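PDB 2ZQM: prefoldin beta subunit 1 from Thermococcus sp., which stabilises a range of proteins as a molecular chaperone and probably assists archaeal de novo protein folding without ATP. Local coordinates for residues Q14-S17 with Y18-Q21; K70-A73 with E74-K78; R85-A88 with L89-Q92; K101-T104 with A105-Q108. All blocks are in the same frame, centred on the assembly; numbering follows the deposited sequence. Where two conformers were deposited one is given.

Contact 1. Residues Q14-S17 with Y18-Q21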
loop_
_atom_site.group_PDB
_atom_site.type_symbol
_atom_site.label_atom_id
_atom_site.label_comp_id
_atom_site.label_asym_id
_atom_site.label_seq_id
_atom_site.Cartn_x
_atom_site.Cartn_y
_atom_site.Cartn_z
ATOM N N GLN A 14 -16.789 24.422 -11.007
ATOM C CA GLN A 14 -15.410 24.786 -10.699
ATOM C C GLN A 14 -15.187 24.730 -9.193
ATOM O O GLN A 14 -14.107 24.360 -8.743
ATOM C CB GLN A 14 -15.086 26.184 -11.251
ATOM C CG GLN A 14 -13.622 26.643 -11.043
ATOM C CD GLN A 14 -12.590 25.711 -11.691
ATOM O OE1 GLN A 14 -12.788 25.232 -12.807
ATOM N NE2 GLN A 14 -11.477 25.468 -10.994
ATOM N N LEU A 15 -16.213 25.074 -8.413
ATOM C CA LEU A 15 -16.090 25.047 -6.958
ATOM C C LEU A 15 -15.773 23.610 -6.539
ATOM O O LEU A 15 -14.895 23.370 -5.712
ATOM C CB LEU A 15 -17.386 25.532 -6.298
ATOM C CG LEU A 15 -17.395 25.650 -4.770
ATOM C CD1 LEU A 15 -16.672 26.910 -4.335
ATOM C CD2 LEU A 15 -18.833 25.703 -4.282
ATOM N N GLU A 16 -16.474 22.649 -7.130
ATOM C CA GLU A 16 -16.222 21.246 -6.820
ATOM C C GLU A 16 -14.818 20.821 -7.283
ATOM O O GLU A 16 -14.170 20.010 -6.628
ATOM C CB GLU A 16 -17.279 20.364 -7.490
ATOM C CG GLU A 16 -17.021 18.873 -7.333
ATOM C CD GLU A 16 -18.156 18.029 -7.885
ATOM O OE1 GLU A 16 -19.224 17.978 -7.242
ATOM O OE2 GLU A 16 -17.981 17.425 -8.965
ATOM N N SER A 17 -14.353 21.352 -8.416
ATOM C CA SER A 17 -13.013 21.012 -8.899
ATOM C C SER A 17 -11.971 21.527 -7.907
ATOM O O SER A 17 -10.991 20.839 -7.608
ATOM C CB SER A 17 -12.768 21.623 -10.286
ATOM O OG SER A 17 -13.664 21.064 -11.247
ATOM N N TYR A 18 -12.173 22.742 -7.406
ATOM C CA TYR A 18 -11.253 23.312 -6.426
ATOM C C TYR A 18 -11.267 22.488 -5.140
ATOM O O TYR A 18 -10.234 22.303 -4.497
ATOM C CB TYR A 18 -11.653 24.745 -6.069
ATOM C CG TYR A 18 -11.269 25.808 -7.086
ATOM C CD1 TYR A 18 -10.044 25.755 -7.769
ATOM C CD2 TYR A 18 -12.081 26.929 -7.276
ATOM C CE1 TYR A 18 -9.640 26.804 -8.609
ATOM C CE2 TYR A 18 -11.686 27.979 -8.106
ATOM C CZ TYR A 18 -10.471 27.914 -8.765
ATOM O OH TYR A 18 -10.093 28.977 -9.561
ATOM N N GLN A 19 -12.447 22.021 -4.746
ATOM C CA GLN A 19 -12.556 21.228 -3.522
ATOM C C GLN A 19 -11.762 19.945 -3.649
ATOM O O GLN A 19 -11.091 19.541 -2.707
ATOM C CB GLN A 19 -14.021 20.919 -3.218
ATOM C CG GLN A 19 -14.779 22.121 -2.647
ATOM C CD GLN A 19 -16.288 21.932 -2.684
ATOM O OE1 GLN A 19 -17.040 22.661 -2.029
ATOM N NE2 GLN A 19 -16.739 20.962 -3.467
ATOM N N GLN A 20 -11.840 19.304 -4.813
ATOM C CA GLN A 20 -11.094 18.076 -5.029
ATOM C C GLN A 20 -9.595 18.399 -5.039
ATOM O O GLN A 20 -8.788 17.655 -4.483
ATOM C CB GLN A 20 -11.512 17.423 -6.346
ATOM C CG GLN A 20 -13.006 17.075 -6.410
ATOM C CD GLN A 20 -13.450 16.637 -7.793
ATOM O OE1 GLN A 20 -12.738 16.836 -8.775
ATOM N NE2 GLN A 20 -14.641 16.054 -7.879
ATOM N N GLN A 21 -9.226 19.513 -5.668
ATOM C CA GLN A 21 -7.830 19.929 -5.723
ATOM C C GLN A 21 -7.307 20.215 -4.304
ATOM O O GLN A 21 -6.185 19.841 -3.963
ATOM C CB GLN A 21 -7.701 21.169 -6.619
ATOM C CG GLN A 21 -7.823 20.868 -8.120
ATOM C CD GLN A 21 -8.095 22.114 -8.967
ATOM O OE1 GLN A 21 -7.790 23.229 -8.555
ATOM N NE2 GLN A 21 -8.666 21.920 -10.157
HETATM O O HOH W 1 -13.948 18.280 -11.366
#
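Gln14 lays its side chain over one face of the Tyr18 ring, one turn further along helix 6-47. Its amide NE2 lies 3.3 Å from Tyr18 CE1, above the ring but offset toward the rim, and its CG makes a CH-pi contact 4.2 Å from the ring centroid. The amide plane stands 77° to the ring, so the two flat groups are not stacked. Gln14 reaches this place because CG is anti to the backbone N (chi1 -177°) and the chain then bends at chi2, folding back over the ring. In the backbone, Tyr18 N donates to Gln14 O at 2.9 Å, the first of four successive i to i+4 helical bonds that end with Gln21 N on Ser17 O. A water links the next turn, 2.8 Å from Ser17 OG and donating a longer bond to Gln20 OE1; Ser17 OG also bonds to Gly13 O. Beside it, Gln20 NE2 comes to 3.7 Å from Glu16 CG, with carboxylate and amide planes only 22° apart. Tyr18 also packs on Leu96 and Leu100 of helix 68-111. With the ring cut back to an alanine, the Gln14 amide is likely to lose its support and a gap to open against these leucines. The chemistry is that of a coiled-coil helix surface, polar amides and water outside, with aromatic and aliphatic groups meeting the partner helix.

Contact 2. Residues K70-A73 with E74-K78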
loop_
_atom_site.group_PDB
_atom_site.type_symbol
_atom_site.label_atom_id
_atom_site.label_comp_id
_atom_site.label_asym_id
_atom_site.label_seq_id
_atom_site.Cartn_x
_atom_site.Cartn_y
_atom_site.Cartn_z
ATOM N N LYS A 70 27.373 13.104 12.459
ATOM C CA LYS A 70 26.968 12.976 11.069
ATOM C C LYS A 70 25.482 12.648 10.927
ATOM O O LYS A 70 24.797 13.162 10.037
ATOM C CB LYS A 70 27.823 11.917 10.386
ATOM C CG LYS A 70 29.279 12.322 10.296
ATOM C CD LYS A 70 30.153 11.162 9.837
ATOM C CE LYS A 70 31.614 11.573 9.765
ATOM N NZ LYS A 70 32.506 10.397 9.545
ATOM N N ALA A 71 24.972 11.791 11.801
ATOM C CA ALA A 71 23.560 11.431 11.731
ATOM C C ALA A 71 22.686 12.638 12.065
ATOM O O ALA A 71 21.636 12.851 11.452
ATOM C CB ALA A 71 23.277 10.291 12.687
ATOM N N VAL A 72 23.118 13.413 13.051
ATOM C CA VAL A 72 22.393 14.610 13.466
ATOM C C VAL A 72 22.339 15.579 12.279
ATOM O O VAL A 72 21.283 16.087 11.938
ATOM C CB VAL A 72 23.106 15.277 14.676
ATOM C CG1 VAL A 72 22.607 16.728 14.894
ATOM C CG2 VAL A 72 22.835 14.450 15.931
ATOM N N ALA A 73 23.476 15.791 11.628
ATOM C CA ALA A 73 23.537 16.703 10.490
ATOM C C ALA A 73 22.605 16.272 9.365
ATOM O O ALA A 73 21.866 17.085 8.824
ATOM C CB ALA A 73 24.967 16.797 9.973
ATOM N N GLU A 74 22.644 14.987 9.020
ATOM C CA GLU A 74 21.800 14.472 7.956
ATOM C C GLU A 74 20.318 14.590 8.312
ATOM O O GLU A 74 19.492 14.809 7.436
ATOM C CB GLU A 74 22.187 13.019 7.645
ATOM C CG GLU A 74 23.552 12.903 6.962
ATOM C CD GLU A 74 23.982 11.468 6.698
ATOM O OE1 GLU A 74 23.193 10.710 6.102
ATOM O OE2 GLU A 74 25.116 11.100 7.076
ATOM N N LEU A 75 19.984 14.456 9.593
ATOM C CA LEU A 75 18.595 14.580 10.026
ATOM C C LEU A 75 18.182 16.053 9.976
ATOM O O LEU A 75 17.060 16.371 9.609
ATOM C CB LEU A 75 18.411 14.032 11.445
ATOM C CG LEU A 75 18.112 12.533 11.497
ATOM C CD1 LEU A 75 18.317 12.019 12.928
ATOM C CD2 LEU A 75 16.699 12.289 11.020
ATOM N N LYS A 76 19.085 16.952 10.354
ATOM C CA LYS A 76 18.751 18.379 10.287
ATOM C C LYS A 76 18.447 18.762 8.850
ATOM O O LYS A 76 17.513 19.537 8.572
ATOM C CB LYS A 76 19.915 19.236 10.800
ATOM C CG LYS A 76 20.051 19.194 12.312
ATOM C CD LYS A 76 21.279 19.940 12.790
ATOM C CE LYS A 76 21.248 20.111 14.315
ATOM N NZ LYS A 76 22.438 20.889 14.768
ATOM N N GLU A 77 19.238 18.223 7.928
ATOM C CA GLU A 77 19.020 18.529 6.522
ATOM C C GLU A 77 17.674 17.993 6.039
ATOM O O GLU A 77 16.963 18.656 5.286
ATOM C CB GLU A 77 20.165 17.956 5.676
ATOM C CG GLU A 77 21.449 18.753 5.855
ATOM C CD GLU A 77 22.624 18.099 5.189
ATOM O OE1 GLU A 77 22.400 17.397 4.189
ATOM O OE2 GLU A 77 23.767 18.296 5.654
ATOM N N LYS A 78 17.323 16.790 6.474
ATOM C CA LYS A 78 16.051 16.207 6.081
ATOM C C LYS A 78 14.910 17.084 6.582
ATOM O O LYS A 78 13.933 17.335 5.868
ATOM C CB LYS A 78 15.895 14.794 6.669
ATOM C CG LYS A 78 14.571 14.153 6.271
ATOM C CD LYS A 78 14.456 12.699 6.721
ATOM C CE LYS A 78 13.148 12.086 6.222
ATOM N NZ LYS A 78 12.918 10.697 6.728
#
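Glu74 meets Lys70 one turn back near the start of helix 68-111: its N donates to Lys70 O at 3.0 Å, and in the conformer given its CG lies 3.3 Å from the same Lys70 O. In that conformer the carboxylate serves a different partner, since OE1 forms a salt bridge with Lys57 NZ of strand 55-59, which can tie the helix to the beta hairpin. Leu75 follows, with N bonded to Ala71 O and CD1 at 3.7 Å from that oxygen; both Ala71 and Leu75 pack on Leu62 of a second subunit, another copy of this protein. Lys76 makes the main side-chain contact. Its N donates to Val72 O at 2.8 Å, and its aliphatic chain runs beside Val72, pointing the same way, with CE 3.7 Å from Val72 CG1. That methyl is anti to its own backbone N (chi1 164°), which places it beside the carbonyl carbon and next to the extended lysine. Val72 and Lys76 together touch Glu47 of helix 6-47, and Val72 also reaches Leu43 and Ile46. Glu77 N continues the ladder on Ala73 O at 3.0 Å, and Lys78 N bonds to Glu74 O. The helix thus presents a mainly aliphatic side, edged by Lys76 and Glu47, to its partner helix and small and aliphatic groups to the neighbouring subunit, while Lys76 packs on Val72 through its carbon chain.

Contact 3. Residues R85-A88 with L89-Q92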
loop_
_atom_site.group_PDB
_atom_site.type_symbol
_atom_site.label_atom_id
_atom_site.label_comp_id
_atom_site.label_asym_id
_atom_site.label_seq_id
_atom_site.Cartn_x
_atom_site.Cartn_y
_atom_site.Cartn_z
ATOM N N ARG A 85 9.319 22.183 1.942
ATOM C CA ARG A 85 8.242 21.571 1.175
ATOM C C ARG A 85 6.902 21.830 1.827
ATOM O O ARG A 85 5.923 22.108 1.152
ATOM C CB ARG A 85 8.466 20.064 1.046
ATOM C CG ARG A 85 9.653 19.686 0.169
ATOM C CD ARG A 85 9.771 18.181 0.064
ATOM N NE ARG A 85 8.536 17.604 -0.460
ATOM C CZ ARG A 85 8.172 16.342 -0.257
ATOM N NH1 ARG A 85 8.958 15.539 0.455
ATOM N NH2 ARG A 85 7.023 15.892 -0.744
ATOM N N LEU A 86 6.868 21.744 3.152
ATOM C CA LEU A 86 5.641 21.969 3.888
ATOM C C LEU A 86 5.138 23.394 3.653
ATOM O O LEU A 86 3.956 23.605 3.404
ATOM C CB LEU A 86 5.870 21.732 5.387
ATOM C CG LEU A 86 4.645 21.992 6.272
ATOM C CD1 LEU A 86 3.540 21.053 5.842
ATOM C CD2 LEU A 86 4.995 21.787 7.754
ATOM N N ASN A 87 6.032 24.373 3.724
ATOM C CA ASN A 87 5.622 25.754 3.511
ATOM C C ASN A 87 5.042 25.983 2.124
ATOM O O ASN A 87 4.049 26.684 1.982
ATOM C CB ASN A 87 6.798 26.705 3.729
ATOM C CG ASN A 87 7.192 26.804 5.181
ATOM O OD1 ASN A 87 6.456 26.355 6.061
ATOM N ND2 ASN A 87 8.348 27.402 5.444
ATOM N N ALA A 88 5.660 25.407 1.099
ATOM C CA ALA A 88 5.157 25.581 -0.259
ATOM C C ALA A 88 3.737 25.028 -0.373
ATOM O O ALA A 88 2.855 25.668 -0.971
ATOM C CB ALA A 88 6.075 24.893 -1.250
ATOM N N LEU A 89 3.506 23.849 0.204
ATOM C CA LEU A 89 2.176 23.236 0.162
ATOM C C LEU A 89 1.155 24.067 0.939
ATOM O O LEU A 89 -0.005 24.165 0.537
ATOM C CB LEU A 89 2.229 21.797 0.718
ATOM C CG LEU A 89 2.897 20.790 -0.224
ATOM C CD1 LEU A 89 3.183 19.466 0.501
ATOM C CD2 LEU A 89 1.983 20.552 -1.423
ATOM N N GLU A 90 1.575 24.645 2.063
ATOM C CA GLU A 90 0.681 25.483 2.857
ATOM C C GLU A 90 0.346 26.745 2.068
ATOM O O GLU A 90 -0.752 27.277 2.200
ATOM C CB GLU A 90 1.316 25.851 4.206
ATOM C CG GLU A 90 1.391 24.673 5.173
ATOM C CD GLU A 90 2.095 24.999 6.482
ATOM O OE1 GLU A 90 2.933 25.930 6.507
ATOM O OE2 GLU A 90 1.830 24.300 7.485
ATOM N N ARG A 91 1.282 27.227 1.251
ATOM C CA ARG A 91 0.993 28.405 0.433
ATOM C C ARG A 91 -0.034 28.028 -0.630
ATOM O O ARG A 91 -0.942 28.805 -0.912
ATOM C CB ARG A 91 2.258 28.968 -0.223
ATOM C CG ARG A 91 3.124 29.765 0.755
ATOM C CD ARG A 91 4.196 30.572 0.039
ATOM N NE ARG A 91 5.243 29.726 -0.515
ATOM C CZ ARG A 91 6.308 29.304 0.156
ATOM N NH1 ARG A 91 6.489 29.658 1.421
ATOM N NH2 ARG A 91 7.184 28.509 -0.441
ATOM N N GLN A 92 0.096 26.836 -1.214
ATOM C CA GLN A 92 -0.877 26.384 -2.215
ATOM C C GLN A 92 -2.250 26.220 -1.551
ATOM O O GLN A 92 -3.276 26.602 -2.120
ATOM C CB GLN A 92 -0.462 25.043 -2.810
ATOM C CG GLN A 92 0.764 25.107 -3.706
ATOM C CD GLN A 92 0.879 23.883 -4.585
ATOM O OE1 GLN A 92 1.473 22.883 -4.197
ATOM N NE2 GLN A 92 0.289 23.954 -5.775
#
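Glu90 N donates to Leu86 O at 2.9 Å, and Arg91 N makes an equally short bond to Asn87 O; Leu89 and Gln92 complete the i to i+4 ladder on Arg85 O and Ala88 O. Arg91 then turns back over the preceding turn. A bend at chi3 (-71°) brings one face of its guanidinium over the backbone, with Asn87 O 3.8 Å from the plane above its centre and NH2 3.6 Å from Ala88 CA. Its NE is hydrogen-bonded to a citrate, probably from the crystallisation liquor. The Glu90 chain is extended beyond CG, and its OE2 rests 3.8 Å from Leu86 CG, crossing the leucine where Leu86 packs on Lys29 and Gln33 of helix 6-47. With a glycine in place of Glu90, and the carboxylate gone, Leu86 CG would probably lose its cover on this flank. Further out, Leu89 lies on Gln28 and Arg85 on Val32, again on helix 6-47. Aliphatic carbons thus meet mostly polar residues of the partner helix, while the cationic Arg91 group lies over a carbonyl oxygen, an arrangement likely to be electrostatically favourable and able to receive an anion.

Contact 4. Residues K101-T104 with A105-Q108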
loop_
_atom_site.group_PDB
_atom_site.type_symbol
_atom_site.label_atom_id
_atom_site.label_comp_id
_atom_site.label_asym_id
_atom_site.label_seq_id
_atom_site.Cartn_x
_atom_site.Cartn_y
_atom_site.Cartn_z
ATOM N N LYS A 101 -13.295 30.625 -1.178
ATOM C CA LYS A 101 -14.026 31.675 -0.466
ATOM C C LYS A 101 -14.620 32.665 -1.470
ATOM O O LYS A 101 -15.808 32.992 -1.427
ATOM C CB LYS A 101 -13.075 32.415 0.482
ATOM C CG LYS A 101 -13.673 33.642 1.163
ATOM C CD LYS A 101 -12.655 34.298 2.101
ATOM C CE LYS A 101 -13.204 35.575 2.735
ATOM N NZ LYS A 101 -12.235 36.242 3.660
ATOM N N GLU A 102 -13.781 33.143 -2.376
ATOM C CA GLU A 102 -14.228 34.094 -3.373
ATOM C C GLU A 102 -15.261 33.521 -4.340
ATOM O O GLU A 102 -16.227 34.196 -4.693
ATOM C CB GLU A 102 -13.026 34.635 -4.136
ATOM C CG GLU A 102 -12.152 35.552 -3.288
ATOM C CD GLU A 102 -10.919 36.025 -4.026
ATOM O OE1 GLU A 102 -10.933 36.000 -5.278
ATOM O OE2 GLU A 102 -9.941 36.430 -3.356
ATOM N N LEU A 103 -15.083 32.278 -4.768
ATOM C CA LEU A 103 -16.046 31.702 -5.697
ATOM C C LEU A 103 -17.373 31.412 -4.988
ATOM O O LEU A 103 -18.446 31.553 -5.576
ATOM C CB LEU A 103 -15.484 30.423 -6.336
ATOM C CG LEU A 103 -16.340 29.759 -7.421
ATOM C CD1 LEU A 103 -16.702 30.749 -8.524
ATOM C CD2 LEU A 103 -15.561 28.575 -7.999
ATOM N N THR A 104 -17.311 31.010 -3.726
ATOM C CA THR A 104 -18.534 30.745 -2.979
ATOM C C THR A 104 -19.331 32.045 -2.846
ATOM O O THR A 104 -20.557 32.050 -2.958
ATOM C CB THR A 104 -18.224 30.196 -1.577
ATOM O OG1 THR A 104 -17.614 28.904 -1.700
ATOM C CG2 THR A 104 -19.507 30.062 -0.755
ATOM N N ALA A 105 -18.625 33.146 -2.619
ATOM C CA ALA A 105 -19.271 34.445 -2.470
ATOM C C ALA A 105 -19.917 34.883 -3.779
ATOM O O ALA A 105 -21.011 35.453 -3.776
ATOM C CB ALA A 105 -18.262 35.474 -2.014
ATOM N N GLN A 106 -19.254 34.609 -4.900
ATOM C CA GLN A 106 -19.801 34.993 -6.197
ATOM C C GLN A 106 -21.069 34.207 -6.503
ATOM O O GLN A 106 -22.038 34.754 -7.026
ATOM C CB GLN A 106 -18.781 34.764 -7.308
ATOM C CG GLN A 106 -17.470 35.476 -7.085
ATOM C CD GLN A 106 -16.444 35.135 -8.144
ATOM O OE1 GLN A 106 -15.243 35.154 -7.881
ATOM N NE2 GLN A 106 -16.908 34.831 -9.352
ATOM N N ILE A 107 -21.061 32.919 -6.187
ATOM C CA ILE A 107 -22.239 32.092 -6.423
ATOM C C ILE A 107 -23.416 32.598 -5.577
ATOM O O ILE A 107 -24.536 32.731 -6.071
ATOM C CB ILE A 107 -21.973 30.608 -6.059
ATOM C CG1 ILE A 107 -20.980 29.995 -7.055
ATOM C CG2 ILE A 107 -23.293 29.821 -6.065
ATOM C CD1 ILE A 107 -20.298 28.713 -6.538
ATOM N N GLN A 108 -23.160 32.888 -4.304
ATOM C CA GLN A 108 -24.220 33.359 -3.413
ATOM C C GLN A 108 -24.768 34.706 -3.859
ATOM O O GLN A 108 -25.963 34.961 -3.744
ATOM C CB GLN A 108 -23.706 33.444 -1.971
ATOM C CG GLN A 108 -23.444 32.064 -1.367
ATOM C CD GLN A 108 -22.809 32.124 0.010
ATOM O OE1 GLN A 108 -22.702 31.106 0.699
ATOM N NE2 GLN A 108 -22.378 33.315 0.415
#
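Leu103 and Ile107 stand one turn apart on the face of helix 68-111 that packs against helix 6-47 in the prefoldin coiled coil. Leu103 holds CG anti to its backbone N (chi1 -175°), whereas Ile107 sets CG1 anti to its carbonyl carbon (chi1 -69°), and with chi2 near anti its CD1 ends 4.2 Å from Leu103 CG. The two side chains approach at a slant, and both touch Met11 of the partner helix. Gln106 takes a different course: its extended chain crosses that of Leu103 at about a right angle, bringing NE2 to 4.2 Å from Leu103 CD1, and it too meets Met11. On another flank, Thr104 and Gln108 lie side by side and point the same way. The threonine hydroxyl bonds back to Leu100 O, a bond that probably holds the rotamer in which CG2 lies beside Gln108. Four backbone bonds of 3.0 to 3.1 Å link the segments, from Ala105 N to Lys101 O through to Gln108 N to Thr104 O. Glu102 OE2 lies close to Glu98 OE2, a pairing of like charges. The methyl Thr104 CG2 sits 3.7 Å from Gln108 OE1.

In the fold
Contact 1 lies on helix 6-47; contacts 2, 3 and 4 follow in that order along helix 68-111, after the chain has turned back through the 55-59 and 62-66 hairpin. Contacts 1 and 4 therefore meet across the coiled coil near the chain ends, their centres about 13 Å apart, with Leu15 CD1 3.4 Å from Thr104 OG1 and Leu15 CD2 4.0 Å from Ile107 CD1. Contact 2 is at the hairpin end, its centre about 46 Å from that of contact 4, and contact 3 lies between them near the chain's centre. The hairpin end meets a neighbouring subunit, while the other end carries the coiled-coil tip, consistent with the tentacle-like arms by which prefoldins hold unfolded clients.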